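Local coordinates for protein UDP-N-acetylglucosamine 3-dehydrogenase (Acidithiobacillus ferrooxidans, PDB 7BVJ) that catalyses the NAD(+)-dependent oxidation of the 3-position of the glucosamine in UDP-N-acetylglucosamine to a ketone, a step toward the diamino sugar of lipid A, at residues 36-39 with 40-43; 49-53 with 54-58. All blocks are in the same frame, centred on the assembly; numbering follows the deposited sequence.

Contact 1: residues 36-39 with 40-43. With NAD (nicotinamide-adenine-dinucleotide), chain E.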
loop_
_atom_site.group_PDB
_atom_site.type_symbol
_atom_site.label_atom_id
_atom_site.label_comp_id
_atom_site.label_asym_id
_atom_site.label_seq_id
_atom_site.Cartn_x
_atom_site.Cartn_y
_atom_site.Cartn_z
ATOM N N ALA A 36 -7.923 25.291 -5.203
ATOM C CA ALA A 36 -6.776 26.127 -5.564
ATOM C C ALA A 36 -6.060 26.661 -4.330
ATOM O O ALA A 36 -4.828 26.680 -4.279
ATOM C CB ALA A 36 -7.220 27.286 -6.465
ATOM N N GLU A 37 -6.821 27.095 -3.325
ATOM C CA GLU A 37 -6.239 27.518 -2.050
ATOM C C GLU A 37 -5.229 26.508 -1.513
ATOM O O GLU A 37 -4.145 26.880 -1.039
ATOM C CB GLU A 37 -7.364 27.705 -1.033
ATOM C CG GLU A 37 -7.260 28.906 -0.145
ATOM C CD GLU A 37 -8.588 29.220 0.497
ATOM O OE1 GLU A 37 -9.306 28.268 0.864
ATOM O OE2 GLU A 37 -8.929 30.408 0.628
ATOM N N ARG A 38 -5.580 25.220 -1.570
ATOM C CA ARG A 38 -4.758 24.183 -0.952
ATOM C C ARG A 38 -3.466 23.958 -1.735
ATOM O O ARG A 38 -2.378 23.848 -1.152
ATOM C CB ARG A 38 -5.578 22.895 -0.841
ATOM C CG ARG A 38 -4.895 21.770 -0.066
ATOM C CD ARG A 38 -5.847 20.587 0.096
ATOM N NE ARG A 38 -6.977 20.915 0.972
ATOM C CZ ARG A 38 -8.242 20.585 0.723
ATOM N NH1 ARG A 38 -8.552 19.912 -0.385
ATOM N NH2 ARG A 38 -9.195 20.935 1.579
ATOM N N ALA A 39 -3.572 23.867 -3.064
ATOM C CA ALA A 39 -2.385 23.866 -3.905
ATOM C C ALA A 39 -1.504 25.073 -3.620
ATOM O O ALA A 39 -0.275 24.954 -3.561
ATOM C CB ALA A 39 -2.784 23.856 -5.382
ATOM N N ALA A 40 -2.115 26.254 -3.472
ATOM C CA ALA A 40 -1.333 27.465 -3.250
ATOM C C ALA A 40 -0.564 27.395 -1.938
ATOM O O ALA A 40 0.614 27.767 -1.884
ATOM C CB ALA A 40 -2.239 28.697 -3.286
ATOM N N GLU A 41 -1.193 26.901 -0.869
ATOM C CA GLU A 41 -0.439 26.812 0.382
ATOM C C GLU A 41 0.658 25.748 0.298
ATOM O O GLU A 41 1.758 25.941 0.836
ATOM C CB GLU A 41 -1.367 26.545 1.562
ATOM C CG GLU A 41 -1.957 25.158 1.597
ATOM C CD GLU A 41 -3.160 25.041 2.513
ATOM O OE1 GLU A 41 -3.578 26.063 3.105
ATOM O OE2 GLU A 41 -3.702 23.920 2.621
ATOM N N VAL A 42 0.389 24.622 -0.375
ATOM C CA VAL A 42 1.421 23.594 -0.512
ATOM C C VAL A 42 2.609 24.143 -1.299
ATOM O O VAL A 42 3.773 23.961 -0.910
ATOM C CB VAL A 42 0.839 22.321 -1.160
ATOM C CG1 VAL A 42 1.926 21.323 -1.447
ATOM C CG2 VAL A 42 -0.207 21.685 -0.243
ATOM N N ALA A 43 2.329 24.846 -2.396
ATOM C CA ALA A 43 3.396 25.445 -3.193
ATOM C C ALA A 43 4.170 26.487 -2.390
ATOM O O ALA A 43 5.400 26.525 -2.444
ATOM C CB ALA A 43 2.816 26.056 -4.460
HETATM P PA NAD E . -7.753 14.041 1.097
HETATM O O1A NAD E . -9.093 14.270 0.491
HETATM O O2A NAD E . -7.102 14.698 2.287
HETATM O O5B NAD E . -6.758 14.654 -0.204
HETATM C C5B NAD E . -7.542 14.634 -1.372
HETATM C C4B NAD E . -7.076 15.754 -2.309
HETATM O O4B NAD E . -7.447 15.459 -3.633
HETATM C C3B NAD E . -7.846 17.014 -1.884
HETATM O O3B NAD E . -6.855 17.966 -1.745
HETATM C C2B NAD E . -8.762 17.297 -3.087
HETATM O O2B NAD E . -8.905 18.695 -3.325
HETATM C C1B NAD E . -7.916 16.685 -4.202
HETATM N N9A NAD E . -8.674 16.277 -5.378
HETATM C C8A NAD E . -9.907 15.671 -5.493
HETATM N N7A NAD E . -10.249 15.418 -6.754
HETATM C C5A NAD E . -9.189 15.875 -7.506
HETATM C C6A NAD E . -8.948 15.895 -8.905
HETATM N N6A NAD E . -9.891 15.388 -9.774
HETATM N N1A NAD E . -7.786 16.425 -9.383
HETATM C C2A NAD E . -6.902 16.921 -8.451
HETATM N N3A NAD E . -6.994 16.960 -7.104
HETATM C C4A NAD E . -8.179 16.424 -6.665
HETATM O O3 NAD E . -7.377 12.492 1.387
HETATM P PN NAD E . -5.846 12.047 1.554
HETATM O O1N NAD E . -4.705 12.801 0.920
HETATM O O2N NAD E . -5.928 11.378 2.883
HETATM O O5D NAD E . -5.731 10.539 0.588
#
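Arg-38 and Glu-41 run side by side, three residues apart on one helix, and the arginine goes on past the glutamate to reach the cofactor. Its CG stands anti to the backbone N (chi1 -173°) and the next torsion is extended too, but a bend at chi3 swings the guanidinium over to the adenosine ribose of NAD. There NH1 donates to O3B at 2.9 Å over a somewhat bent path, N-H...O 140°, while ribose O2B lies in the guanidinium plane, at its edge, 3.2 Å from the same NH1. The sugar also meets the aliphatic part of the chain, with CD 3.4 Å from O3B. Glu-41 folds back on its own helix: its CG, set between backbone N and carbonyl carbon (chi1 71°), sits 3.1 Å from Arg-38 O, and the extended remainder lays OE2 3.6 Å from Arg-38 CG. The charged ends stay apart, with Arg-38 NE 4.7 Å from Glu-41 OE2, too long for a salt bridge, and any attraction is probably weak. Val-42 rests CG2 against Arg-38 O, whose partner is Val-42 N at 3.0 Å. Asn-35 OD1 takes the Arg-38 amide, and Asp-33 holds NAD as well. An arginine reaching from the helix after the second strand to the adenosine ribose is part of the adenosine end of the NAD site in this Rossmann fold.

Contact 2: residues 49-53 with 54-58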
loop_
_atom_site.group_PDB
_atom_site.type_symbol
_atom_site.label_atom_id
_atom_site.label_comp_id
_atom_site.label_asym_id
_atom_site.label_seq_id
_atom_site.Cartn_x
_atom_site.Cartn_y
_atom_site.Cartn_z
ATOM N N ARG A 49 5.729 25.612 -7.765
ATOM C CA ARG A 49 4.577 26.242 -8.398
ATOM C C ARG A 49 3.276 25.619 -7.906
ATOM O O ARG A 49 3.229 24.450 -7.526
ATOM C CB ARG A 49 4.646 26.087 -9.920
ATOM C CG ARG A 49 5.000 27.358 -10.685
ATOM C CD ARG A 49 5.049 27.115 -12.197
ATOM N NE ARG A 49 3.792 27.459 -12.859
ATOM C CZ ARG A 49 3.600 27.414 -14.176
ATOM N NH1 ARG A 49 4.582 27.016 -14.973
ATOM N NH2 ARG A 49 2.423 27.742 -14.694
ATOM N N ALA A 50 2.211 26.412 -7.916
ATOM C CA ALA A 50 0.850 25.900 -7.881
ATOM C C ALA A 50 0.293 26.049 -9.290
ATOM O O ALA A 50 0.143 27.173 -9.779
ATOM C CB ALA A 50 -0.012 26.653 -6.867
ATOM N N PHE A 51 -0.006 24.901 -9.955
ATOM C CA PHE A 51 -0.376 25.030 -11.355
ATOM C C PHE A 51 -1.869 25.327 -11.512
ATOM O O PHE A 51 -2.694 24.889 -10.698
ATOM C CB PHE A 51 -0.030 23.757 -12.118
ATOM C CG PHE A 51 1.447 23.602 -12.420
ATOM C CD1 PHE A 51 1.961 23.985 -13.647
ATOM C CD2 PHE A 51 2.309 23.053 -11.477
ATOM C CE1 PHE A 51 3.333 23.834 -13.934
ATOM C CE2 PHE A 51 3.671 22.881 -11.754
ATOM C CZ PHE A 51 4.181 23.279 -12.984
ATOM N N PRO A 52 -2.237 26.068 -12.560
ATOM C CA PRO A 52 -3.651 26.392 -12.773
ATOM C C PRO A 52 -4.462 25.262 -13.379
ATOM O O PRO A 52 -5.686 25.394 -13.458
ATOM C CB PRO A 52 -3.586 27.579 -13.734
ATOM C CG PRO A 52 -2.348 27.307 -14.534
ATOM C CD PRO A 52 -1.366 26.720 -13.559
ATOM N N SER A 53 -3.837 24.174 -13.821
ATOM C CA SER A 53 -4.578 23.039 -14.366
ATOM C C SER A 53 -3.684 21.808 -14.303
ATOM O O SER A 53 -2.460 21.919 -14.189
ATOM C CB SER A 53 -5.035 23.286 -15.808
ATOM O OG SER A 53 -3.922 23.279 -16.687
ATOM N N VAL A 54 -4.315 20.630 -14.373
ATOM C CA VAL A 54 -3.543 19.389 -14.413
ATOM C C VAL A 54 -2.662 19.354 -15.656
ATOM O O VAL A 54 -1.518 18.874 -15.613
ATOM C CB VAL A 54 -4.467 18.158 -14.329
ATOM C CG1 VAL A 54 -5.367 18.065 -15.534
ATOM C CG2 VAL A 54 -3.643 16.886 -14.218
ATOM N N ASP A 55 -3.161 19.896 -16.777
ATOM C CA ASP A 55 -2.428 19.782 -18.036
ATOM C C ASP A 55 -1.132 20.582 -18.000
ATOM O O ASP A 55 -0.115 20.146 -18.550
ATOM C CB ASP A 55 -3.311 20.218 -19.208
ATOM C CG ASP A 55 -4.567 19.375 -19.331
ATOM O OD1 ASP A 55 -5.629 19.947 -19.654
ATOM O OD2 ASP A 55 -4.500 18.141 -19.089
ATOM N N ALA A 56 -1.141 21.737 -17.331
ATOM C CA ALA A 56 0.056 22.568 -17.271
ATOM C C ALA A 56 1.091 21.976 -16.329
ATOM O O ALA A 56 2.302 22.117 -16.557
ATOM C CB ALA A 56 -0.303 23.992 -16.847
ATOM N N LEU A 57 0.639 21.331 -15.249
ATOM C CA LEU A 57 1.536 20.481 -14.476
ATOM C C LEU A 57 2.185 19.435 -15.377
ATOM O O LEU A 57 3.408 19.325 -15.439
ATOM C CB LEU A 57 0.778 19.809 -13.326
ATOM C CG LEU A 57 1.632 18.959 -12.366
ATOM C CD1 LEU A 57 1.043 18.987 -10.951
ATOM C CD2 LEU A 57 1.748 17.542 -12.847
ATOM N N LEU A 58 1.366 18.654 -16.085
ATOM C CA LEU A 58 1.911 17.542 -16.852
ATOM C C LEU A 58 2.897 18.022 -17.917
ATOM O O LEU A 58 3.868 17.320 -18.220
ATOM C CB LEU A 58 0.769 16.726 -17.460
ATOM C CG LEU A 58 0.018 15.908 -16.397
ATOM C CD1 LEU A 58 -1.326 15.442 -16.908
ATOM C CD2 LEU A 58 0.869 14.708 -15.916
#
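The chain leaves Phe-51 in an extended conformation, turns at Pro-52 and enters a helix after Ser-53, so that the first helical turn folds back over Phe-51, with 5.8 Å between Phe-51 CA and Leu-57 CA. The Phe-51 ring turns one face to the backbone of the helix: Leu-57 CA sits 3.7 Å from the ring centroid, only 13° off the normal, a CH-pi contact. Phe-51 CG is beside its backbone N and anti to the carbonyl carbon (chi1 -76°), which carries the ring toward the helix; its CD1 meets Ala-56 CB at 3.9 Å, and the Leu-57 side chain crosses it. On the opposite face Arg-49 NE lies 3.8 Å above the ring plane, toward the rim, leaving the aromatic group between guanidinium and helix. Ser-53 is the N-cap. With OG between its backbone N and carbonyl carbon (chi1 70°), the hydroxyl oxygen turns back to accept from Ala-56 N at 3.2 Å, while Ser-53 O receives a straight but weak bond from Leu-57 N at 3.3 Å. Asp-55 adds a carboxylate to this first turn, a charge that would probably suit the positive end of the helix dipole. The chemistry thus divides the work: the serine hydroxyl gives the first-turn amide of Ala-56 an acceptor, and the phenylalanine anchors the same turn through apolar contact.

In the fold
Contact 1 closes before contact 2 opens, and their centres lie about 12 Å apart on the same side of the chain's centre, within the NAD-binding Rossmann domain. Helix 36-46 of contact 1 links strand 27-32 to strand 49-50 in a beta-alpha-beta unit; contact 2 takes the chain from that strand, an outermost one of the parallel sheet, into helix 54-59. The two touch, Ala-43 CB resting 3.5 Å from Arg-49 O. Contact 1 reaches the cofactor through Arg-38, whereas contact 2 packs against strand 27-32 and helix 73-82, with the side chain of Val-54 about 6 Å from NAD. Neighbouring elements at one sheet edge serve differently: the helix supplies a cofactor ligand, the turn caps the next helix.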